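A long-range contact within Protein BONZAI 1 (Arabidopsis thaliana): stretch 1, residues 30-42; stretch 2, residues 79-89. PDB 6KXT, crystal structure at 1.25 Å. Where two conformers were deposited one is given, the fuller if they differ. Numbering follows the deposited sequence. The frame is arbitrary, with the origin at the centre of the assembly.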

# COMPACT_ATOMS: atom_id res chain seq x y z
N SER A 30 17.51 14.77 4.21
CA SER A 30 17.95 13.58 3.49
C SER A 30 16.80 13.04 2.62
O SER A 30 15.60 13.20 2.95
CB SER A 30 18.48 12.52 4.42
OG SER A 30 17.43 12.05 5.25
N LYS A 31 17.16 12.47 1.48
CA LYS A 31 16.16 11.86 0.59
C LYS A 31 15.50 10.70 1.34
O LYS A 31 16.19 9.97 2.10
CB LYS A 31 16.93 11.42 -0.65
CG LYS A 31 16.15 11.14 -1.89
CD LYS A 31 17.05 10.85 -3.11
CE LYS A 31 17.85 12.01 -3.64
NZ LYS A 31 18.39 11.68 -4.99
N SER A 32 14.25 10.43 1.06
CA SER A 32 13.56 9.23 1.58
C SER A 32 14.21 7.94 1.10
O SER A 32 14.66 7.83 -0.02
CB SER A 32 12.12 9.27 1.17
OG SER A 32 11.42 10.37 1.79
N ASP A 33 14.18 6.97 2.01
CA ASP A 33 14.45 5.54 1.73
C ASP A 33 13.15 4.79 1.91
O ASP A 33 12.88 4.23 2.96
CB ASP A 33 15.50 4.99 2.69
CG ASP A 33 16.77 5.82 2.67
OD1 ASP A 33 17.35 5.96 1.58
OD2 ASP A 33 17.20 6.28 3.78
N PRO A 34 12.26 4.81 0.89
CA PRO A 34 10.90 4.37 1.11
C PRO A 34 10.68 2.86 1.03
O PRO A 34 11.35 2.14 0.33
CB PRO A 34 10.15 5.02 -0.06
CG PRO A 34 11.16 5.08 -1.16
CD PRO A 34 12.46 5.37 -0.44
N PHE A 35 9.69 2.46 1.80
CA PHE A 35 9.06 1.14 1.77
C PHE A 35 7.58 1.32 2.04
O PHE A 35 7.10 2.39 2.51
CB PHE A 35 9.73 0.22 2.81
CG PHE A 35 9.53 0.53 4.27
CD1 PHE A 35 10.21 1.57 4.87
CD2 PHE A 35 8.63 -0.18 5.05
CE1 PHE A 35 10.03 1.88 6.20
CE2 PHE A 35 8.48 0.09 6.41
CZ PHE A 35 9.17 1.13 6.97
N LEU A 36 6.84 0.27 1.64
CA LEU A 36 5.37 0.24 1.87
C LEU A 36 5.03 -0.83 2.90
O LEU A 36 5.66 -1.91 2.92
CB LEU A 36 4.56 -0.08 0.61
CG LEU A 36 4.76 0.80 -0.60
CD1 LEU A 36 3.87 0.33 -1.75
CD2 LEU A 36 4.47 2.23 -0.25
N VAL A 37 4.03 -0.56 3.70
CA VAL A 37 3.43 -1.55 4.62
C VAL A 37 1.94 -1.58 4.30
O VAL A 37 1.27 -0.55 4.22
CB VAL A 37 3.66 -1.14 6.09
CG1 VAL A 37 2.95 -2.11 7.00
CG2 VAL A 37 5.16 -1.04 6.37
N VAL A 38 1.42 -2.79 4.09
CA VAL A 38 -0.03 -3.05 3.95
C VAL A 38 -0.54 -3.59 5.27
O VAL A 38 0.10 -4.52 5.80
CB VAL A 38 -0.30 -4.02 2.81
CG1 VAL A 38 -1.77 -4.25 2.64
CG2 VAL A 38 0.27 -3.50 1.50
N SER A 39 -1.59 -3.00 5.79
CA SER A 39 -2.12 -3.39 7.12
C SER A 39 -3.63 -3.61 7.05
O SER A 39 -4.41 -2.88 6.42
CB SER A 39 -1.79 -2.36 8.19
OG SER A 39 -0.41 -2.12 8.19
N LYS A 40 -4.07 -4.66 7.77
CA LYS A 40 -5.49 -5.04 7.90
C LYS A 40 -6.17 -4.25 9.02
O LYS A 40 -5.59 -4.11 10.08
CB LYS A 40 -5.55 -6.55 8.13
CG LYS A 40 -6.95 -7.14 8.23
CD LYS A 40 -6.89 -8.58 8.73
CE LYS A 40 -8.13 -9.38 8.43
NZ LYS A 40 -9.37 -8.65 8.77
N ILE A 41 -7.32 -3.70 8.73
CA ILE A 41 -8.13 -2.95 9.73
C ILE A 41 -8.80 -3.94 10.69
O ILE A 41 -9.37 -4.97 10.27
CB ILE A 41 -9.13 -2.04 9.01
CG1 ILE A 41 -8.35 -0.95 8.27
CG2 ILE A 41 -10.11 -1.45 10.03
CD1 ILE A 41 -9.10 -0.13 7.26
N VAL A 42 -8.75 -3.62 11.99
CA VAL A 42 -9.36 -4.47 13.05
C VAL A 42 -10.12 -3.58 14.02
O VAL A 42 -9.65 -2.49 14.40
CB VAL A 42 -8.29 -5.30 13.74
CG1 VAL A 42 -7.26 -4.42 14.39
CG2 VAL A 42 -8.92 -6.24 14.77
N SER A 79 -12.63 -5.48 1.28
CA SER A 79 -12.32 -4.86 2.60
C SER A 79 -11.24 -3.80 2.40
O SER A 79 -10.13 -4.15 1.98
CB SER A 79 -11.84 -5.87 3.61
OG SER A 79 -12.86 -6.86 3.86
N PRO A 80 -11.45 -2.56 2.86
CA PRO A 80 -10.36 -1.60 2.82
C PRO A 80 -9.19 -2.11 3.66
O PRO A 80 -9.38 -2.68 4.73
CB PRO A 80 -10.95 -0.34 3.45
CG PRO A 80 -12.46 -0.48 3.21
CD PRO A 80 -12.73 -1.96 3.26
N VAL A 81 -7.98 -1.88 3.16
CA VAL A 81 -6.73 -2.03 3.94
C VAL A 81 -6.03 -0.67 3.92
O VAL A 81 -6.40 0.23 3.17
CB VAL A 81 -5.80 -3.13 3.42
CG1 VAL A 81 -6.51 -4.48 3.46
CG2 VAL A 81 -5.29 -2.85 2.02
N ILE A 82 -5.08 -0.49 4.81
CA ILE A 82 -4.22 0.70 4.84
C ILE A 82 -2.94 0.38 4.12
O ILE A 82 -2.33 -0.69 4.34
CB ILE A 82 -3.90 1.17 6.27
CG1 ILE A 82 -5.16 1.40 7.08
CG2 ILE A 82 -3.05 2.40 6.17
CD1 ILE A 82 -6.00 2.38 6.47
N ILE A 83 -2.48 1.32 3.28
CA ILE A 83 -1.17 1.20 2.58
C ILE A 83 -0.42 2.45 2.93
O ILE A 83 -0.89 3.53 2.62
CB ILE A 83 -1.31 1.00 1.07
CG1 ILE A 83 -2.22 -0.20 0.78
CG2 ILE A 83 0.05 0.81 0.44
CD1 ILE A 83 -2.90 -0.15 -0.58
N GLU A 84 0.67 2.33 3.66
CA GLU A 84 1.45 3.51 4.05
C GLU A 84 2.86 3.40 3.50
O GLU A 84 3.51 2.34 3.59
CB GLU A 84 1.53 3.64 5.57
CG GLU A 84 0.19 3.82 6.18
CD GLU A 84 0.19 4.65 7.44
OE1 GLU A 84 0.75 4.17 8.46
OE2 GLU A 84 -0.46 5.73 7.37
N CYS A 85 3.33 4.51 2.95
CA CYS A 85 4.73 4.66 2.53
C CYS A 85 5.49 5.36 3.68
O CYS A 85 5.00 6.37 4.18
CB CYS A 85 4.77 5.44 1.23
SG CYS A 85 6.46 5.59 0.59
N SER A 86 6.59 4.76 4.10
CA SER A 86 7.46 5.29 5.18
C SER A 86 8.90 5.35 4.72
O SER A 86 9.35 4.61 3.82
CB SER A 86 7.37 4.47 6.43
OG SER A 86 6.05 4.49 6.95
N ASP A 87 9.59 6.29 5.36
CA ASP A 87 11.04 6.51 5.22
C ASP A 87 11.79 5.68 6.27
O ASP A 87 11.63 5.97 7.46
CB ASP A 87 11.34 7.99 5.44
CG ASP A 87 12.79 8.37 5.23
OD1 ASP A 87 13.54 7.57 4.68
OD2 ASP A 87 13.12 9.52 5.57
N PHE A 88 12.53 4.66 5.86
CA PHE A 88 13.31 3.78 6.75
C PHE A 88 14.47 4.58 7.36
O PHE A 88 15.30 5.16 6.63
CB PHE A 88 13.86 2.57 6.00
CG PHE A 88 14.44 1.54 6.94
CD1 PHE A 88 13.63 0.57 7.50
CD2 PHE A 88 15.80 1.51 7.19
CE1 PHE A 88 14.15 -0.38 8.36
CE2 PHE A 88 16.33 0.56 8.05
CZ PHE A 88 15.51 -0.39 8.62
N ASN A 89 14.51 4.58 8.67
CA ASN A 89 15.63 5.22 9.42
C ASN A 89 16.38 4.14 10.22
O ASN A 89 15.72 3.26 10.85
CB ASN A 89 15.07 6.35 10.28
CG ASN A 89 14.53 7.51 9.46
OD1 ASN A 89 15.18 7.93 8.51
ND2 ASN A 89 13.35 8.02 9.79
O HOH W 1 15.89 9.90 4.88
O HOH W 2 16.08 7.46 5.89
O HOH W 3 -8.69 -4.81 6.18

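Two antiparallel β-strands, one starting at Pro 34 and the other ending at Asp 87, lie side by side in Protein BONZAI 1, their axes approaching to 4.6 Å and their N-to-C directions 149° apart; together the two stretches bury 879 Å². Hydrogen-bonded and non-hydrogen-bonded pairs alternate along the ladder. In each hydrogen-bonded pair the two residues exchange both of their backbone groups. Phe 35 N donates to Ser 86 O (3.0 Å) and Ser 86 N returns a bond to Phe 35 O (2.9 Å). Val 37 N donates to Glu 84 O (2.9 Å), answered by Glu 84 N to Val 37 O (3.0 Å), and Ser 39 N donates to Ile 82 O (2.8 Å), answered by Ile 82 N to Ser 39 O (3.0 Å). All six N-H groups point well at their acceptors, with N-H...O angles running from 158° for Phe 35 N to Ser 86 O up to 167°.

Between these rungs the CA atoms draw closer, 4.5 Å for Leu 36 and Cys 85 against 5.5 Å for Val 37 and Glu 84, and CA-H groups approach carbonyls that already accept an N-H. Pro 34 CA lies 3.1 Å from Ser 86 O, and Leu 36 CA lies 3.3 Å from Glu 84 O. Proline has no N-H to give, but Pro 34 occupies a non-hydrogen-bonded position, where none is required across this ladder.

Past the last regular rung, a side chain takes over as acceptor. Asp 33 N donates to Asp 87 OD1 at 2.8 Å and an almost straight 177°, while Phe 88 N donates to Asp 33 O at 3.0 Å. The same carboxylate faces a like charge, Asp 33 OD2 standing 4.0 Å from Asp 87 OD1. Both carboxylates have polar company: Asp 33 OD2 lies 2.7 Å from the oxygen of water 2 and is also bonded elsewhere in the structure, and Asp 87 OD2 lies 2.9 Å from the oxygen of water 1, both waters within hydrogen-bonding distance. Water 1 also lies within hydrogen-bonding distance of Ser 30 OG (2.7 Å) and Lys 31 O (2.8 Å), tying the loop before the first strand to Asp 87. At the other end, water 3 bridges the stretches, accepting from Ile 41 N (3.1 Å) and donating to Pro 80 O (2.7 Å).

The side chains sort onto two faces. Pro 34, Leu 36 and Val 38 share one with Cys 85, Ile 83 and Val 81, forming a buried apolar layer: Leu 36 CD2 meets Cys 85 CB at 3.5 Å, Pro 34 CB meets Cys 85 SG at 3.8 Å, and Val 38 CG1 meets Val 81 CG2 at 3.8 Å. The other face, with Phe 35, Val 37, Ser 39, Ile 82, Glu 84 and Ser 86, is more mixed. Here the Phe 35 ring, at chi1 68° (p), reaches over the partner strand so that CE1 lies 3.9 Å from Phe 88 CB, with Phe 88 N at the ring edge. Farther along, Ile 41 CD1 touches Ile 82 CD1 at 4.1 Å and Pro 80 CB at 4.2 Å, extending the apolar contact.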